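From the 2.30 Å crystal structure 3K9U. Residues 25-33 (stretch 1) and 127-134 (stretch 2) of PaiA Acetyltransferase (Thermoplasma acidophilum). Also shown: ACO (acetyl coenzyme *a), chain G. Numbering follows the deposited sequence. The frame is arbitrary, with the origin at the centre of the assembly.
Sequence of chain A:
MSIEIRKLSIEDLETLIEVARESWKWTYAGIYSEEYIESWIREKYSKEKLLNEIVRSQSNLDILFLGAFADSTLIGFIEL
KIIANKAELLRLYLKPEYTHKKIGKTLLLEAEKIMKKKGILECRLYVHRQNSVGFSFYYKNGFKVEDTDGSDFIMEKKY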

# COMPACT_ATOMS: atom_id res chain seq x y z
N LYS A 25 12.16 -4.88 -0.03
CA LYS A 25 12.60 -3.70 0.75
C LYS A 25 11.44 -3.13 1.58
O LYS A 25 11.63 -2.65 2.72
CB LYS A 25 13.19 -2.61 -0.14
CG LYS A 25 14.57 -2.92 -0.72
CD LYS A 25 15.02 -1.74 -1.55
CE LYS A 25 16.46 -1.84 -1.99
NZ LYS A 25 16.76 -0.83 -3.06
N TRP A 26 10.26 -3.19 0.99
CA TRP A 26 9.06 -2.69 1.65
C TRP A 26 8.56 -3.70 2.72
O TRP A 26 8.37 -3.31 3.85
CB TRP A 26 7.97 -2.43 0.64
CG TRP A 26 6.65 -1.98 1.26
CD1 TRP A 26 6.34 -0.74 1.76
CD2 TRP A 26 5.46 -2.78 1.45
NE1 TRP A 26 5.04 -0.71 2.21
CE2 TRP A 26 4.49 -1.95 2.06
CE3 TRP A 26 5.12 -4.10 1.14
CZ2 TRP A 26 3.20 -2.39 2.34
CZ3 TRP A 26 3.82 -4.54 1.45
CH2 TRP A 26 2.89 -3.68 2.04
N THR A 27 8.36 -4.97 2.35
CA THR A 27 7.82 -5.97 3.29
C THR A 27 8.70 -6.26 4.50
O THR A 27 8.22 -6.53 5.57
CB THR A 27 7.65 -7.34 2.62
OG1 THR A 27 7.14 -7.19 1.29
CG2 THR A 27 6.68 -8.20 3.46
N TYR A 28 10.02 -6.25 4.32
CA TYR A 28 10.91 -6.63 5.40
C TYR A 28 11.61 -5.43 6.05
O TYR A 28 12.59 -5.60 6.79
CB TYR A 28 11.88 -7.66 4.86
CG TYR A 28 11.20 -8.94 4.37
CD1 TYR A 28 10.72 -9.86 5.27
CD2 TYR A 28 11.09 -9.23 3.02
CE1 TYR A 28 10.10 -11.04 4.84
CE2 TYR A 28 10.46 -10.41 2.57
CZ TYR A 28 9.96 -11.30 3.51
OH TYR A 28 9.34 -12.46 3.12
N ALA A 29 11.13 -4.23 5.79
CA ALA A 29 11.75 -3.02 6.37
C ALA A 29 11.91 -3.10 7.90
O ALA A 29 12.98 -2.76 8.44
CB ALA A 29 10.98 -1.72 5.98
N GLY A 30 10.91 -3.54 8.63
CA GLY A 30 11.13 -3.60 10.10
C GLY A 30 11.82 -4.87 10.64
O GLY A 30 11.95 -5.03 11.86
N ILE A 31 12.27 -5.76 9.74
CA ILE A 31 12.44 -7.19 10.07
C ILE A 31 13.87 -7.66 9.83
O ILE A 31 14.50 -8.17 10.74
CB ILE A 31 11.46 -8.05 9.23
CG1 ILE A 31 10.01 -7.73 9.62
CG2 ILE A 31 11.73 -9.53 9.39
CD1 ILE A 31 8.97 -8.24 8.63
N TYR A 32 14.36 -7.49 8.61
CA TYR A 32 15.76 -7.75 8.27
C TYR A 32 16.48 -6.42 8.11
O TYR A 32 15.87 -5.41 7.84
CB TYR A 32 15.87 -8.51 6.94
CG TYR A 32 15.25 -9.88 6.96
CD1 TYR A 32 15.67 -10.83 7.89
CD2 TYR A 32 14.25 -10.23 6.05
CE1 TYR A 32 15.09 -12.08 7.92
CE2 TYR A 32 13.68 -11.47 6.07
CZ TYR A 32 14.10 -12.40 7.00
OH TYR A 32 13.54 -13.64 7.01
N SER A 33 17.79 -6.45 8.27
CA SER A 33 18.64 -5.28 8.04
C SER A 33 18.69 -4.98 6.54
O SER A 33 18.43 -5.86 5.69
CB SER A 33 20.05 -5.60 8.51
OG SER A 33 20.49 -6.79 7.86
N VAL A 127 6.19 -18.38 6.46
CA VAL A 127 6.11 -16.93 6.50
C VAL A 127 6.81 -16.45 7.79
O VAL A 127 6.70 -17.08 8.87
CB VAL A 127 4.64 -16.46 6.47
CG1 VAL A 127 3.84 -17.09 7.60
CG2 VAL A 127 4.52 -14.90 6.50
N HIS A 128 7.56 -15.37 7.67
CA HIS A 128 8.22 -14.77 8.84
C HIS A 128 7.13 -14.26 9.81
O HIS A 128 6.17 -13.62 9.40
CB HIS A 128 9.11 -13.60 8.42
CG HIS A 128 10.10 -13.17 9.47
ND1 HIS A 128 9.73 -12.55 10.63
CD2 HIS A 128 11.46 -13.26 9.50
CE1 HIS A 128 10.80 -12.28 11.36
NE2 HIS A 128 11.86 -12.71 10.70
N ARG A 129 7.29 -14.57 11.09
CA ARG A 129 6.33 -14.20 12.12
C ARG A 129 6.11 -12.70 12.28
O ARG A 129 5.05 -12.31 12.72
CB ARG A 129 6.76 -14.80 13.46
CG ARG A 129 7.97 -14.10 14.09
CD ARG A 129 8.89 -15.10 14.79
NE ARG A 129 8.36 -15.62 16.04
CZ ARG A 129 8.50 -16.87 16.49
NH1 ARG A 129 7.96 -17.21 17.66
NH2 ARG A 129 9.15 -17.79 15.77
N GLN A 130 7.08 -11.85 11.93
CA GLN A 130 6.81 -10.40 11.98
C GLN A 130 6.22 -9.84 10.69
O GLN A 130 5.91 -8.66 10.62
CB GLN A 130 8.05 -9.58 12.35
CG GLN A 130 8.69 -9.96 13.67
CD GLN A 130 9.97 -9.19 13.87
OE1 GLN A 130 11.06 -9.78 13.96
NE2 GLN A 130 9.86 -7.87 13.89
N ASN A 131 6.09 -10.66 9.66
CA ASN A 131 5.48 -10.17 8.43
C ASN A 131 3.96 -10.29 8.62
O ASN A 131 3.31 -11.25 8.20
CB ASN A 131 5.97 -10.93 7.20
CG ASN A 131 5.30 -10.47 5.92
OD1 ASN A 131 4.55 -9.50 5.93
ND2 ASN A 131 5.54 -11.21 4.81
N SER A 132 3.44 -9.29 9.28
CA SER A 132 2.01 -9.16 9.59
C SER A 132 1.15 -9.10 8.31
O SER A 132 0.04 -9.64 8.27
CB SER A 132 1.83 -7.87 10.40
OG SER A 132 0.63 -7.89 11.10
N VAL A 133 1.68 -8.44 7.27
CA VAL A 133 1.00 -8.30 5.96
C VAL A 133 0.76 -9.66 5.29
O VAL A 133 -0.35 -10.04 4.97
CB VAL A 133 1.85 -7.37 5.00
CG1 VAL A 133 1.23 -7.30 3.61
CG2 VAL A 133 2.02 -5.90 5.62
N GLY A 134 1.84 -10.39 5.06
CA GLY A 134 1.76 -11.76 4.57
C GLY A 134 1.01 -12.71 5.47
O GLY A 134 0.18 -13.48 5.01
N1A ACO G . -0.92 -3.25 4.38
C2A ACO G . -1.33 -4.07 5.38
N3A ACO G . -1.93 -5.25 5.14
C4A ACO G . -2.13 -5.70 3.88
C5A ACO G . -1.70 -4.83 2.79
C6A ACO G . -1.05 -3.55 3.10
N6A ACO G . -0.62 -2.70 2.14
N7A ACO G . -2.00 -5.47 1.67
C8A ACO G . -2.59 -6.62 2.01
N9A ACO G . -2.66 -6.79 3.34
C1B ACO G . -3.29 -7.97 4.00
C2B ACO G . -4.40 -7.62 5.00
O2B ACO G . -4.55 -8.66 6.01
C3B ACO G . -5.64 -7.56 4.16
O3B ACO G . -6.83 -7.80 4.95
P3B ACO G . -7.61 -6.48 5.51
O7A ACO G . -8.34 -6.02 4.31
O8A ACO G . -6.51 -5.54 5.98
O9A ACO G . -8.44 -7.11 6.62
C4B ACO G . -5.38 -8.56 3.06
O4B ACO G . -3.96 -8.78 3.03
C5B ACO G . -5.84 -8.10 1.69
O5B ACO G . -5.98 -9.20 0.78
P1A ACO G . -5.49 -9.08 -0.75
O1A ACO G . -5.92 -7.74 -1.34
O2A ACO G . -5.86 -10.33 -1.49
O3A ACO G . -3.89 -9.06 -0.49
P2A ACO G . -2.81 -8.66 -1.64
O4A ACO G . -2.10 -7.42 -1.13
O5A ACO G . -3.44 -8.69 -3.02
O6A ACO G . -1.79 -9.88 -1.58
CBP ACO G . 0.27 -10.23 -0.42
CCP ACO G . -1.24 -10.33 -0.34
CDP ACO G . 0.88 -10.78 0.86
CEP ACO G . 0.71 -11.09 -1.59
CAP ACO G . 0.71 -8.76 -0.66
OAP ACO G . 0.18 -7.88 0.34
C9P ACO G . 2.20 -8.58 -0.71
O9P ACO G . 2.79 -8.82 -1.75
N8P ACO G . 2.78 -8.19 0.39
C7P ACO G . 4.21 -8.04 0.55
C6P ACO G . 5.02 -9.31 0.33
C5P ACO G . 4.65 -10.46 1.24
O5P ACO G . 4.44 -10.32 2.43
N4P ACO G . 4.62 -11.67 0.66
C3P ACO G . 4.41 -12.89 1.43
C2P ACO G . 5.75 -13.47 1.85
S1P ACO G . 5.60 -15.09 2.54
C ACO G . 5.89 -16.13 1.23
O ACO G . 6.25 -15.63 0.17
CH3 ACO G . 5.75 -17.63 1.38
O HOH W 1 7.64 -13.87 4.95

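This is a small contact held by packing rather than by direct polar bonds: no hydrogen bond crosses between the two stretches, about 390 Å² of surface is buried counting both sides, and a water supplies the polar link between them, while the acetyl coenzyme A touches both stretches but, of their residues, hydrogen-bonds only to Asn131.

The centre of the packing is Ile31, which points toward the other stretch and gives up more area to it than any other residue here. Its CG2 sits over one face of the His128 ring, 3.5 Å from the centroid and 15° off the ring normal, a CH-pi contact in which a methyl meets the pi cloud almost head-on. The other branch runs along the turn that follows: Ile31 CD1 lies 3.7 Å from Gln130 O, and Ile31 CG1 lies 3.8 Å from Gln130 CB. One beta-branched side chain thus covers both an aromatic face and the adjoining backbone.

Tyr32 engages the same imidazole differently. The edge of His128 is directed toward the face of Tyr32 in an offset edge-to-face pair, with ring planes at 87° and centroids 5.4 Å apart. Tyr32 OH comes within 3.3 Å of His128 CD2 near the plane of the imidazole, so this ring receives a methyl on a face and a tyrosine at its edge.

His128 can serve as a platform because its own stretch holds it in place. Gln130 N donates to His128 ND1 at 3.0 Å, and Asn131 N donates to His128 O, also at 3.0 Å, within a type I turn from His128 to Asn131. On the facing side, Ile31 N and Tyr32 N both donate to Tyr28 O, at 3.0 and 3.2 Å, and so tie the loop carrying Ile31 and Tyr32 back to the residue that leaves the helix.

Asn131 divides its amide between two jobs. Its OD1 accepts from Gly134 N at 3.0 Å, capping the helix that begins at Ser132, while its ND2 donates to ACO O5P at 2.8 Å. The lack of a side chain at Gly134 matters here, since an ideal CB would lie 2.6 Å from Asn131 ND2 and clash. Across the contact, Thr27 CG2 packs 3.5 Å from Asn131 ND2. One water joins the stretches where the protein atoms do not bond directly: it lies 2.9 Å from Tyr28 OH and accepts from His128 N at 3.1 Å, with a further weak bond from Asn131 ND2 at 3.4 Å.

Trp26 and Val133 meet more loosely, and the cofactor touches both. Trp26 is set sideways at its CB, but the end of its side chain comes nearer, bringing CH2 to 4.3 Å from Val133 CG1. The same indole presents its edge to the ligand, with Trp26 CZ3 3.6 Å from ACO C7P, while Val133 CG1 approaches ACO OAP at 3.5 Å. The rule is economical: local hydrogen bonds fix each backbone, and apolar and aromatic surfaces meet between them.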